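Local coordinates for 4-hydroxybutyrate coenzyme A transferase (Shewanella oneidensis, PDB 2OAS), which binds coenzyme A and probably transfers it from an acyl-CoA to a carboxylic acid, as between 4-hydroxybutyrate and acetate, at residues L416-D419 with A420-W424; F335-G338 with A339-E343. All coordinates share one frame; numbering follows the deposited sequence.

Interaction 1. Residues L416-D419 with A420-W424; sequences LSRD and AFEVW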
# COMPACT_ATOMS: atom_id res chain seq x y z
N LEU A 416 -20.46 -8.98 17.06
CA LEU A 416 -19.09 -9.05 16.56
C LEU A 416 -18.41 -10.30 17.08
O LEU A 416 -17.79 -11.04 16.31
CB LEU A 416 -18.30 -7.81 16.98
CG LEU A 416 -18.69 -6.49 16.30
CD1 LEU A 416 -17.93 -5.34 16.94
CD2 LEU A 416 -18.42 -6.56 14.81
N SER A 417 -18.51 -10.54 18.37
CA SER A 417 -17.90 -11.73 18.93
C SER A 417 -18.43 -13.01 18.26
O SER A 417 -17.65 -13.93 18.00
CB SER A 417 -18.13 -11.78 20.43
OG SER A 417 -17.65 -13.00 20.95
N ARG A 418 -19.73 -13.07 17.99
CA ARG A 418 -20.33 -14.23 17.34
C ARG A 418 -19.72 -14.49 15.96
O ARG A 418 -19.18 -15.58 15.70
CB ARG A 418 -21.85 -14.05 17.18
CG ARG A 418 -22.67 -14.65 18.31
CD ARG A 418 -24.11 -14.11 18.34
NE ARG A 418 -24.89 -14.75 19.40
CZ ARG A 418 -24.52 -14.83 20.68
NH1 ARG A 418 -23.37 -14.30 21.11
NH2 ARG A 418 -25.32 -15.44 21.56
N ASP A 419 -19.80 -13.49 15.08
CA ASP A 419 -19.26 -13.61 13.74
C ASP A 419 -17.74 -13.84 13.74
O ASP A 419 -17.15 -14.20 12.72
CB ASP A 419 -19.61 -12.36 12.91
CG ASP A 419 -21.12 -12.13 12.79
OD1 ASP A 419 -21.86 -13.13 12.63
OD2 ASP A 419 -21.55 -10.96 12.84
N ALA A 420 -17.11 -13.64 14.89
CA ALA A 420 -15.66 -13.85 14.99
C ALA A 420 -15.36 -15.32 14.80
O ALA A 420 -14.29 -15.70 14.32
CB ALA A 420 -15.17 -13.40 16.36
N PHE A 421 -16.31 -16.15 15.20
CA PHE A 421 -16.15 -17.58 15.07
C PHE A 421 -16.99 -18.13 13.93
O PHE A 421 -16.55 -19.03 13.22
CB PHE A 421 -16.57 -18.27 16.37
CG PHE A 421 -16.70 -19.75 16.24
CD1 PHE A 421 -15.58 -20.56 16.17
CD2 PHE A 421 -17.96 -20.34 16.15
CE1 PHE A 421 -15.71 -21.94 16.00
CE2 PHE A 421 -18.10 -21.70 15.99
CZ PHE A 421 -16.97 -22.51 15.92
N GLU A 422 -18.19 -17.60 13.76
CA GLU A 422 -19.07 -18.07 12.71
C GLU A 422 -18.67 -17.62 11.31
O GLU A 422 -18.94 -18.32 10.33
CB GLU A 422 -20.51 -17.65 13.03
CG GLU A 422 -21.18 -18.60 14.02
CD GLU A 422 -22.47 -18.05 14.58
OE1 GLU A 422 -23.31 -17.55 13.79
OE2 GLU A 422 -22.66 -18.15 15.81
N VAL A 423 -18.01 -16.48 11.21
CA VAL A 423 -17.63 -15.98 9.91
C VAL A 423 -16.16 -16.18 9.60
O VAL A 423 -15.80 -16.58 8.49
CB VAL A 423 -17.95 -14.50 9.79
CG1 VAL A 423 -17.59 -14.01 8.42
CG2 VAL A 423 -19.42 -14.27 10.09
N TRP A 424 -15.30 -15.89 10.58
CA TRP A 424 -13.86 -16.03 10.39
C TRP A 424 -13.33 -17.36 10.90
O TRP A 424 -12.21 -17.74 10.59
CB TRP A 424 -13.11 -14.87 11.06
CG TRP A 424 -13.43 -13.52 10.49
CD1 TRP A 424 -14.44 -12.68 10.86
CD2 TRP A 424 -12.77 -12.89 9.38
NE1 TRP A 424 -14.45 -11.57 10.06
CE2 TRP A 424 -13.44 -11.66 9.15
CE3 TRP A 424 -11.68 -13.23 8.57
CZ2 TRP A 424 -13.06 -10.78 8.12
CZ3 TRP A 424 -11.30 -12.36 7.55
CH2 TRP A 424 -11.98 -11.14 7.34
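Val423 follows Asp419 by one helical turn, and their side chains run alongside each other in the same direction. The CG2 methyl of Val423 rests 3.4 Å from CB of Asp419. It also faces the carboxylate, with OD1 of Asp419 3.7 Å from that CG2. Val423 brings CG2 there because this methyl sits beside its own backbone N, while CG1 is anti to it (chi1 -178°). Arg418 and Glu422 form the next pair round the helix. Their side chains meet only distantly, CG of Arg418 lying 4.3 Å from OE2 of Glu422. Their opposite charges do not touch.

This is the last turn of helix 410-422, and its bonding pattern changes here. The carbonyl O of Arg418 takes two N-H groups: a nearly straight bond from Glu422 N, lying in the carbonyl plane, and one from Phe421 N, well above that plane. Asp419 O also accepts twice, from Val423 N at 2.9 Å and from Trp424 N at 3.3 Å. Trp424 N reaches back five positions, an i+5 to i bond of pi-helical type, where the helix ends.

The indole of Trp424 presents its edge to the same carbonyl, with CD1 3.6 Å from Asp419 O. Its NE1 is hydrogen-bonded to Ser365 O. Trp424 also packs on Gly370 of the second subunit, whose Thr323 OG1 is hydrogen-bonded to Val423 O.

Interaction 2. Residues F335-G338 with A339-E343; sequences FIRG and AGLSE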
# COMPACT_ATOMS: atom_id res chain seq x y z
N PHE A 335 0.92 7.73 4.23
CA PHE A 335 1.32 8.27 5.53
C PHE A 335 1.40 7.20 6.61
O PHE A 335 2.22 7.29 7.53
CB PHE A 335 0.35 9.37 5.98
CG PHE A 335 0.70 10.72 5.45
CD1 PHE A 335 1.85 11.37 5.87
CD2 PHE A 335 -0.10 11.33 4.50
CE1 PHE A 335 2.21 12.62 5.36
CE2 PHE A 335 0.24 12.57 3.98
CZ PHE A 335 1.40 13.22 4.41
N ILE A 336 0.55 6.20 6.49
CA ILE A 336 0.52 5.10 7.45
C ILE A 336 1.71 4.18 7.24
O ILE A 336 2.26 3.63 8.21
CB ILE A 336 -0.82 4.33 7.33
CG1 ILE A 336 -1.94 5.21 7.89
CG2 ILE A 336 -0.76 3.01 8.08
CD1 ILE A 336 -3.31 4.57 7.85
N ARG A 337 2.13 4.02 5.99
CA ARG A 337 3.28 3.19 5.68
C ARG A 337 4.56 3.93 6.06
O ARG A 337 5.42 3.37 6.75
CB ARG A 337 3.34 2.83 4.18
CG ARG A 337 4.46 1.82 3.82
CD ARG A 337 4.30 0.52 4.60
NE ARG A 337 5.23 -0.55 4.21
CZ ARG A 337 5.31 -1.10 3.00
NH1 ARG A 337 4.53 -0.67 2.01
NH2 ARG A 337 6.16 -2.10 2.77
N GLY A 338 4.66 5.18 5.62
CA GLY A 338 5.82 6.00 5.91
C GLY A 338 6.00 6.11 7.40
O GLY A 338 7.13 6.13 7.91
N ALA A 339 4.89 6.15 8.11
CA ALA A 339 4.92 6.23 9.55
C ALA A 339 5.52 4.94 10.12
O ALA A 339 6.24 4.99 11.12
CB ALA A 339 3.52 6.45 10.10
N GLY A 340 5.25 3.80 9.49
CA GLY A 340 5.80 2.54 9.97
C GLY A 340 7.29 2.41 9.67
O GLY A 340 8.04 1.78 10.42
N LEU A 341 7.70 3.00 8.55
CA LEU A 341 9.09 2.99 8.12
C LEU A 341 9.93 3.98 8.92
O LEU A 341 11.13 3.77 9.10
CB LEU A 341 9.16 3.33 6.63
CG LEU A 341 8.51 2.29 5.71
CD1 LEU A 341 8.37 2.84 4.30
CD2 LEU A 341 9.34 1.02 5.72
N SER A 342 9.30 5.04 9.41
CA SER A 342 9.99 6.06 10.20
C SER A 342 10.47 5.53 11.55
O SER A 342 9.84 4.67 12.16
CB SER A 342 9.06 7.26 10.45
OG SER A 342 9.55 8.07 11.50
N GLU A 343 11.60 6.05 12.02
CA GLU A 343 12.15 5.59 13.30
C GLU A 343 11.24 5.94 14.47
O GLU A 343 11.09 7.11 14.83
CB GLU A 343 13.54 6.19 13.53
CG GLU A 343 14.52 5.97 12.37
CD GLU A 343 15.89 6.59 12.64
OE1 GLU A 343 15.96 7.83 12.85
OE2 GLU A 343 16.89 5.84 12.65
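Arg337 and Leu341 make the side-chain contact, one turn apart on helix 332-341. The two chains pass at a slant, with CG of Arg337 4.1 Å from CD1 of Leu341. CG of Leu341 also sits 3.4 Å from the carbonyl O of Arg337. With CG anti to the backbone N (chi1 -174°), the arginine chain starts out beside its own carbonyl carbon, where CG can meet Leu341.

Backbone hydrogen bonds join the rest. Ala339 N donates to Phe335 O, and Gly340 N to Ile336 O at a longer 3.3 Å. Leu341 N donates to Arg337 O at 2.9 Å. Ser342 N closes the last turn on Gly338 O, although Ser342 itself has already left helical geometry.

The charged end of Arg337 is held by the second subunit. It forms salt bridges with Asp334 and Glu99 of that subunit and a cation-pi contact with its Phe96. The hydroxyl of Ser342 is hydrogen-bonded to Asn298 O.

Phe335 meets Glu233, a residue known to bind coenzyme A covalently in this protein. The helix lies on the connection between parallel neighbours 301-305 and 346-350, a beta-alpha-beta crossover of the mixed sheet. Ile336 packs on strand 346-350, and Ala339 touches both strands.

From the N terminus, interaction 2 comes first, at the end of helix 332-341, and leads into strand 346-350. Interaction 1 follows some seventy residues later, at the end of helix 410-422. Each is one unbroken stretch that closes only a local helical turn, with no long loop. The two are in series; they neither nest nor cross. The nearest atoms of interactions 1 and 2 are about 18 Å apart. Residues 335-343 tie the helix to the mixed sheet near the coenzyme A site. Residues 416-424 tie the C-terminal helix to the loop at Ser365. Both also reach the second subunit, so two separate helix ends contribute to the dimer interface.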